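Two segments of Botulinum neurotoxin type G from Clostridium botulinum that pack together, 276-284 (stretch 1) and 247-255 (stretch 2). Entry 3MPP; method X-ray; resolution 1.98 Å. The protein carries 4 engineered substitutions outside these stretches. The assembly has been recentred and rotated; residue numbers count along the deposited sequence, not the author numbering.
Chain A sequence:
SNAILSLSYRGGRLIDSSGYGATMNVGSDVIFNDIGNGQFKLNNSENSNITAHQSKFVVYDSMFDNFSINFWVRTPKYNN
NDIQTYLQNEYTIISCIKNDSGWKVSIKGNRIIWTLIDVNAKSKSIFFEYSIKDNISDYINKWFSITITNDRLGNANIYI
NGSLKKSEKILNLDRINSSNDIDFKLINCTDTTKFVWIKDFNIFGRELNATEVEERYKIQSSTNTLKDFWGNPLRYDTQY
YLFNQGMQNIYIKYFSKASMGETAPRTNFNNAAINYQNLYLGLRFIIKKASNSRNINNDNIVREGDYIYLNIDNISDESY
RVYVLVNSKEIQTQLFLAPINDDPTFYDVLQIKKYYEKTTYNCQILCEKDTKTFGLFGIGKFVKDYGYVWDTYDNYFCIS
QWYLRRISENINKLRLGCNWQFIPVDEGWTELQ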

ATOM      1  N   TYR A 276      -8.078  15.101   5.309  1.00 29.72           N
ATOM      2  CA  TYR A 276      -7.318  14.457   4.243  1.00 27.85           C
ATOM      3  C   TYR A 276      -7.355  15.295   2.982  1.00 25.73           C
ATOM      4  O   TYR A 276      -8.319  16.019   2.742  1.00 25.17           O
ATOM      5  CB  TYR A 276      -7.883  13.062   3.910  1.00 22.28           C
ATOM      6  CG  TYR A 276      -9.294  13.061   3.360  1.00 19.79           C
ATOM      7  CD1 TYR A 276      -9.533  13.108   1.993  1.00 23.56           C
ATOM      8  CD2 TYR A 276     -10.398  12.979   4.221  1.00 21.58           C
ATOM      9  CE1 TYR A 276     -10.838  13.096   1.482  1.00 21.22           C
ATOM     10  CE2 TYR A 276     -11.700  12.966   3.722  1.00 26.91           C
ATOM     11  CZ  TYR A 276     -11.912  13.025   2.355  1.00 27.88           C
ATOM     12  OH  TYR A 276     -13.200  13.013   1.870  1.00 29.11           O
ATOM     13  N   GLN A 277      -6.321  15.163   2.157  1.00 25.30           N
ATOM     14  CA  GLN A 277      -6.358  15.748   0.825  1.00 23.41           C
ATOM     15  C   GLN A 277      -6.886  14.747  -0.183  1.00 23.07           C
ATOM     16  O   GLN A 277      -6.622  13.551  -0.067  1.00 19.35           O
ATOM     17  CB  GLN A 277      -4.975  16.266   0.420  1.00 22.91           C
ATOM     18  CG  GLN A 277      -4.646  17.597   1.121  1.00 25.88           C
ATOM     19  CD  GLN A 277      -3.269  18.100   0.768  1.00 34.23           C
ATOM     20  OE1 GLN A 277      -2.403  17.327   0.348  1.00 26.17           O
ATOM     21  NE2 GLN A 277      -3.049  19.395   0.949  1.00 33.28           N
ATOM     22  N   ASN A 278      -7.645  15.241  -1.161  1.00 20.14           N
ATOM     23  CA  ASN A 278      -8.160  14.402  -2.252  1.00 24.01           C
ATOM     24  C   ASN A 278      -7.065  13.844  -3.168  1.00 27.41           C
ATOM     25  O   ASN A 278      -6.066  14.512  -3.420  1.00 22.99           O
ATOM     26  CB  ASN A 278      -9.178  15.199  -3.079  1.00 26.26           C
ATOM     27  CG  ASN A 278     -10.460  15.427  -2.325  1.00 31.18           C
ATOM     28  OD1 ASN A 278     -10.907  16.565  -2.130  1.00 31.80           O
ATOM     29  ND2 ASN A 278     -11.045  14.342  -1.858  1.00 18.15           N
ATOM     30  N   LEU A 279      -7.292  12.628  -3.666  1.00 21.18           N
ATOM     31  CA  LEU A 279      -6.340  11.846  -4.452  1.00 23.24           C
ATOM     32  C   LEU A 279      -6.745  11.716  -5.904  1.00 23.36           C
ATOM     33  O   LEU A 279      -5.899  11.610  -6.803  1.00 20.82           O
ATOM     34  CB  LEU A 279      -6.251  10.424  -3.882  1.00 23.49           C
ATOM     35  CG  LEU A 279      -5.819  10.351  -2.416  1.00 21.58           C
ATOM     36  CD1 LEU A 279      -5.657   8.904  -1.991  1.00 20.40           C
ATOM     37  CD2 LEU A 279      -4.503  11.122  -2.226  1.00 23.56           C
ATOM     38  N   TYR A 280      -8.048  11.671  -6.142  1.00 23.45           N
ATOM     39  CA  TYR A 280      -8.525  11.476  -7.495  1.00 20.59           C
ATOM     40  C   TYR A 280      -8.651  12.814  -8.220  1.00 25.28           C
ATOM     41  O   TYR A 280      -9.752  13.277  -8.474  1.00 27.10           O
ATOM     42  CB  TYR A 280      -9.867  10.760  -7.482  1.00 21.27           C
ATOM     43  CG  TYR A 280      -9.891   9.490  -6.680  1.00 22.42           C
ATOM     44  CD1 TYR A 280      -8.815   8.616  -6.692  1.00 22.32           C
ATOM     45  CD2 TYR A 280     -11.028   9.123  -5.964  1.00 24.02           C
ATOM     46  CE1 TYR A 280      -8.863   7.412  -5.983  1.00 25.04           C
ATOM     47  CE2 TYR A 280     -11.075   7.936  -5.256  1.00 25.02           C
ATOM     48  CZ  TYR A 280      -9.992   7.086  -5.269  1.00 22.07           C
ATOM     49  OH  TYR A 280     -10.051   5.903  -4.551  1.00 24.59           O
ATOM     50  N   LEU A 281      -7.515  13.418  -8.548  1.00 24.61           N
ATOM     51  CA  LEU A 281      -7.466  14.776  -9.104  1.00 23.41           C
ATOM     52  C   LEU A 281      -6.494  14.807 -10.272  1.00 23.68           C
ATOM     53  O   LEU A 281      -5.522  14.067 -10.270  1.00 21.39           O
ATOM     54  CB  LEU A 281      -6.967  15.758  -8.040  1.00 20.84           C
ATOM     55  CG  LEU A 281      -7.811  15.954  -6.775  1.00 23.67           C
ATOM     56  CD1 LEU A 281      -7.054  16.841  -5.785  1.00 23.47           C
ATOM     57  CD2 LEU A 281      -9.144  16.592  -7.161  1.00 24.63           C
ATOM     58  N   GLY A 282      -6.747  15.665 -11.257  1.00 23.16           N
ATOM     59  CA  GLY A 282      -5.793  15.885 -12.336  1.00 23.55           C
ATOM     60  C   GLY A 282      -5.818  14.885 -13.485  1.00 29.17           C
ATOM     61  O   GLY A 282      -6.826  14.229 -13.737  1.00 21.98           O
ATOM     62  N   LEU A 283      -4.691  14.784 -14.189  1.00 26.56           N
ATOM     63  CA  LEU A 283      -4.563  13.893 -15.338  1.00 22.48           C
ATOM     64  C   LEU A 283      -4.885  12.470 -14.943  1.00 19.74           C
ATOM     65  O   LEU A 283      -4.410  11.989 -13.924  1.00 20.49           O
ATOM     66  CB  LEU A 283      -3.137  13.933 -15.888  1.00 16.48           C
ATOM     67  CG  LEU A 283      -2.715  15.346 -16.327  1.00 23.80           C
ATOM     68  CD1 LEU A 283      -1.223  15.425 -16.604  1.00 28.20           C
ATOM     69  CD2 LEU A 283      -3.516  15.735 -17.536  1.00 26.98           C
ATOM     70  N   ARG A 284      -5.674  11.800 -15.773  1.00 21.45           N
ATOM     71  CA  ARG A 284      -5.937  10.390 -15.570  1.00 22.98           C
ATOM     72  C   ARG A 284      -5.175   9.595 -16.633  1.00 19.50           C
ATOM     73  O   ARG A 284      -5.389   9.785 -17.823  1.00 22.95           O
ATOM     74  CB  ARG A 284      -7.437  10.134 -15.632  1.00 20.40           C
ATOM     75  CG  ARG A 284      -7.843   8.731 -15.184  1.00 20.56           C
ATOM     76  CD  ARG A 284      -9.342   8.646 -15.076  1.00 19.13           C
ATOM     77  NE  ARG A 284      -9.997   8.865 -16.359  1.00 22.02           N
ATOM     78  CZ  ARG A 284     -11.315   8.968 -16.517  1.00 31.71           C
ATOM     79  NH1 ARG A 284     -12.125   8.862 -15.468  1.00 28.76           N
ATOM     80  NH2 ARG A 284     -11.823   9.185 -17.719  1.00 35.16           N
TER
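Stretch 2 247-255: MQNIYIKYF

Stretch 2 enters through a type I beta turn from Met 247 to Ile 250 and then runs as a strand from Ile 250 to Phe 255. It lies along stretch 1 in broadly the same direction, the touching parts 35° apart end to end. Stretch 1 is strand at Tyr 276 and Gln 277; Asn 278 to Leu 283 is loop or turn. The backbones are 7.6 Å apart between the CA atoms of Gln 277 and Asn 249, swing wider at Leu 279 and Tyr 280, and come to 4.6 Å between the CA atoms of Gly 282 and Lys 253. The rule of this contact is simple: at Gln 277 a side-chain pair bridges the gap, and at Gly 282 and Leu 283 the backbone also makes contact.

Tyr 276 lies out of reach. Gln 277 points toward stretch 2 with chi1 m and chi2 t, an extended side chain that carries its amide to the turn. There Asn 249 ND2 donates a hydrogen bond to Gln 277 OE1 at 2.9 Å, with a nearly straight N-H...O angle of 162°. A pair of side-chain amides thus ties the end of the strand to the turn.

From Asn 278 to Tyr 280 the chain makes no contact with stretch 2. As the chain returns, Leu 281 N gives a weak hydrogen bond to Leu 279 O at 3.0 Å.

Leu 281 points toward the other stretch and covers one face of the Tyr 251 ring. Its CB stands 3.7 Å from the ring centroid and 11° off the normal, a CH-pi contact made nearly straight above the ring, while Leu 281 CD1 packs at 3.7 Å from Tyr 251 CD2.

Gly 282 leaves no room for a side chain. Its CA lies 3.4 Å from Tyr 251 CD1 and makes a CA-H...O contact of 3.3 Å with Ile 252 O. A CB here would point toward stretch 2 and clash with both Ile 252 O and Tyr 251 CD1, and the positive phi of 83° independently favours glycine.

Leu 283 closes the contact with backbone and side chain together. Leu 283 N donates to Ile 252 O at 3.0 Å and 163°, so that one carbonyl receives both this hydrogen bond and the glycine CA-H. Although its CA-to-CB bond points sideways, the end of the leucine comes nearer: Leu 283 CD1 reaches Ile 252 CG2 at 3.7 Å, and Leu 283 CD2 reaches Tyr 254 CB, also at 3.7 Å. Arg 284 lies beyond reach.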

ATOM      1  N   MET A 247       6.533  16.134  -3.807  1.00 21.65           N
ATOM      2  CA  MET A 247       5.598  17.248  -3.711  1.00 25.61           C
ATOM      3  C   MET A 247       4.229  16.630  -3.542  1.00 22.97           C
ATOM      4  O   MET A 247       3.481  16.456  -4.507  1.00 23.93           O
ATOM      5  CB  MET A 247       5.683  18.107  -4.976  1.00 19.58           C
ATOM      6  CG  MET A 247       7.117  18.602  -5.209  1.00 41.71           C
ATOM      7  SD  MET A 247       7.350  19.707  -6.608  1.00 42.94           S
ATOM      8  CE  MET A 247       6.337  21.082  -6.070  1.00 38.67           C
ATOM      9  N   GLN A 248       3.925  16.250  -2.308  1.00 20.00           N
ATOM     10  CA  GLN A 248       2.765  15.403  -2.045  1.00 23.65           C
ATOM     11  C   GLN A 248       1.456  16.182  -2.025  1.00 25.61           C
ATOM     12  O   GLN A 248       0.383  15.596  -2.116  1.00 25.83           O
ATOM     13  CB  GLN A 248       2.948  14.666  -0.712  1.00 26.50           C
ATOM     14  CG  GLN A 248       4.292  13.959  -0.618  1.00 25.10           C
ATOM     15  CD  GLN A 248       4.346  12.930   0.476  1.00 34.55           C
ATOM     16  OE1 GLN A 248       3.425  12.825   1.291  1.00 31.00           O
ATOM     17  NE2 GLN A 248       5.438  12.166   0.515  1.00 30.98           N
ATOM     18  N   ASN A 249       1.541  17.503  -1.926  1.00 23.42           N
ATOM     19  CA  ASN A 249       0.336  18.285  -1.673  1.00 26.55           C
ATOM     20  C   ASN A 249      -0.182  18.999  -2.915  1.00 27.36           C
ATOM     21  O   ASN A 249      -1.074  19.839  -2.839  1.00 23.37           O
ATOM     22  CB  ASN A 249       0.560  19.240  -0.496  1.00 33.21           C
ATOM     23  CG  ASN A 249       1.116  18.520   0.733  1.00 37.84           C
ATOM     24  OD1 ASN A 249       2.207  18.837   1.212  1.00 44.92           O
ATOM     25  ND2 ASN A 249       0.373  17.529   1.231  1.00 27.72           N
ATOM     26  N   ILE A 250       0.383  18.640  -4.063  1.00 18.81           N
ATOM     27  CA  ILE A 250      -0.106  19.114  -5.353  1.00 23.27           C
ATOM     28  C   ILE A 250      -0.485  17.941  -6.240  1.00 23.39           C
ATOM     29  O   ILE A 250      -0.175  16.780  -5.933  1.00 24.83           O
ATOM     30  CB  ILE A 250       0.933  20.013  -6.079  1.00 23.37           C
ATOM     31  CG1 ILE A 250       2.284  19.296  -6.250  1.00 24.29           C
ATOM     32  CG2 ILE A 250       1.143  21.313  -5.290  1.00 26.24           C
ATOM     33  CD1 ILE A 250       2.322  18.226  -7.340  1.00 28.00           C
ATOM     34  N   TYR A 251      -1.209  18.225  -7.318  1.00 21.87           N
ATOM     35  CA  TYR A 251      -1.417  17.220  -8.348  1.00 18.94           C
ATOM     36  C   TYR A 251      -1.054  17.846  -9.686  1.00 25.74           C
ATOM     37  O   TYR A 251      -0.857  19.071  -9.773  1.00 23.26           O
ATOM     38  CB  TYR A 251      -2.862  16.684  -8.349  1.00 20.19           C
ATOM     39  CG  TYR A 251      -3.919  17.722  -8.665  1.00 20.68           C
ATOM     40  CD1 TYR A 251      -4.415  17.852  -9.951  1.00 22.67           C
ATOM     41  CD2 TYR A 251      -4.430  18.564  -7.668  1.00 20.54           C
ATOM     42  CE1 TYR A 251      -5.379  18.783 -10.259  1.00 25.55           C
ATOM     43  CE2 TYR A 251      -5.405  19.513  -7.969  1.00 21.22           C
ATOM     44  CZ  TYR A 251      -5.871  19.608  -9.265  1.00 29.16           C
ATOM     45  OH  TYR A 251      -6.824  20.529  -9.598  1.00 24.35           O
ATOM     46  N   ILE A 252      -0.959  17.006 -10.716  1.00 19.56           N
ATOM     47  CA  ILE A 252      -0.667  17.478 -12.070  1.00 26.51           C
ATOM     48  C   ILE A 252      -1.945  17.670 -12.899  1.00 28.14           C
ATOM     49  O   ILE A 252      -2.730  16.745 -13.091  1.00 21.30           O
ATOM     50  CB  ILE A 252       0.290  16.532 -12.842  1.00 28.41           C
ATOM     51  CG1 ILE A 252       1.474  16.088 -11.950  1.00 22.81           C
ATOM     52  CG2 ILE A 252       0.766  17.232 -14.118  1.00 23.65           C
ATOM     53  CD1 ILE A 252       2.346  17.252 -11.468  1.00 22.26           C
ATOM     54  N   LYS A 253      -2.099  18.881 -13.411  1.00 20.77           N
ATOM     55  CA  LYS A 253      -3.289  19.335 -14.110  1.00 28.90           C
ATOM     56  C   LYS A 253      -2.897  19.740 -15.544  1.00 27.97           C
ATOM     57  O   LYS A 253      -1.864  20.357 -15.755  1.00 29.35           O
ATOM     58  CB  LYS A 253      -3.839  20.541 -13.346  1.00 34.19           C
ATOM     59  CG  LYS A 253      -5.118  21.145 -13.848  1.00 40.55           C
ATOM     60  CD  LYS A 253      -5.432  22.416 -13.058  1.00 38.37           C
ATOM     61  CE  LYS A 253      -6.845  22.934 -13.337  1.00 51.94           C
ATOM     62  NZ  LYS A 253      -6.904  23.816 -14.534  1.00 64.88           N
ATOM     63  N   TYR A 254      -3.720  19.381 -16.521  1.00 23.36           N
ATOM     64  CA  TYR A 254      -3.514  19.808 -17.900  1.00 28.04           C
ATOM     65  C   TYR A 254      -3.654  21.323 -18.025  1.00 28.66           C
ATOM     66  O   TYR A 254      -4.632  21.916 -17.578  1.00 28.84           O
ATOM     67  CB  TYR A 254      -4.504  19.100 -18.823  1.00 33.15           C
ATOM     68  CG  TYR A 254      -4.349  19.425 -20.298  1.00 29.32           C
ATOM     69  CD1 TYR A 254      -3.190  19.087 -20.988  1.00 24.39           C
ATOM     70  CD2 TYR A 254      -5.375  20.044 -21.004  1.00 32.57           C
ATOM     71  CE1 TYR A 254      -3.047  19.372 -22.335  1.00 29.59           C
ATOM     72  CE2 TYR A 254      -5.245  20.338 -22.350  1.00 32.94           C
ATOM     73  CZ  TYR A 254      -4.083  19.997 -23.011  1.00 34.94           C
ATOM     74  OH  TYR A 254      -3.957  20.280 -24.341  1.00 42.49           O
ATOM     75  N   PHE A 255      -2.654  21.940 -18.632  1.00 23.66           N
ATOM     76  CA  PHE A 255      -2.657  23.377 -18.857  1.00 28.27           C
ATOM     77  C   PHE A 255      -2.892  23.537 -20.343  1.00 29.40           C
ATOM     78  O   PHE A 255      -1.967  23.362 -21.137  1.00 29.37           O
ATOM     79  CB  PHE A 255      -1.298  23.954 -18.447  1.00 38.51           C
ATOM     80  CG  PHE A 255      -1.151  25.434 -18.692  1.00 42.87           C
ATOM     81  CD1 PHE A 255       0.076  25.963 -19.058  1.00 49.83           C
ATOM     82  CD2 PHE A 255      -2.226  26.292 -18.550  1.00 50.56           C
ATOM     83  CE1 PHE A 255       0.228  27.326 -19.276  1.00 55.73           C
ATOM     84  CE2 PHE A 255      -2.085  27.661 -18.771  1.00 54.47           C
ATOM     85  CZ  PHE A 255      -0.859  28.175 -19.135  1.00 52.45           C
TER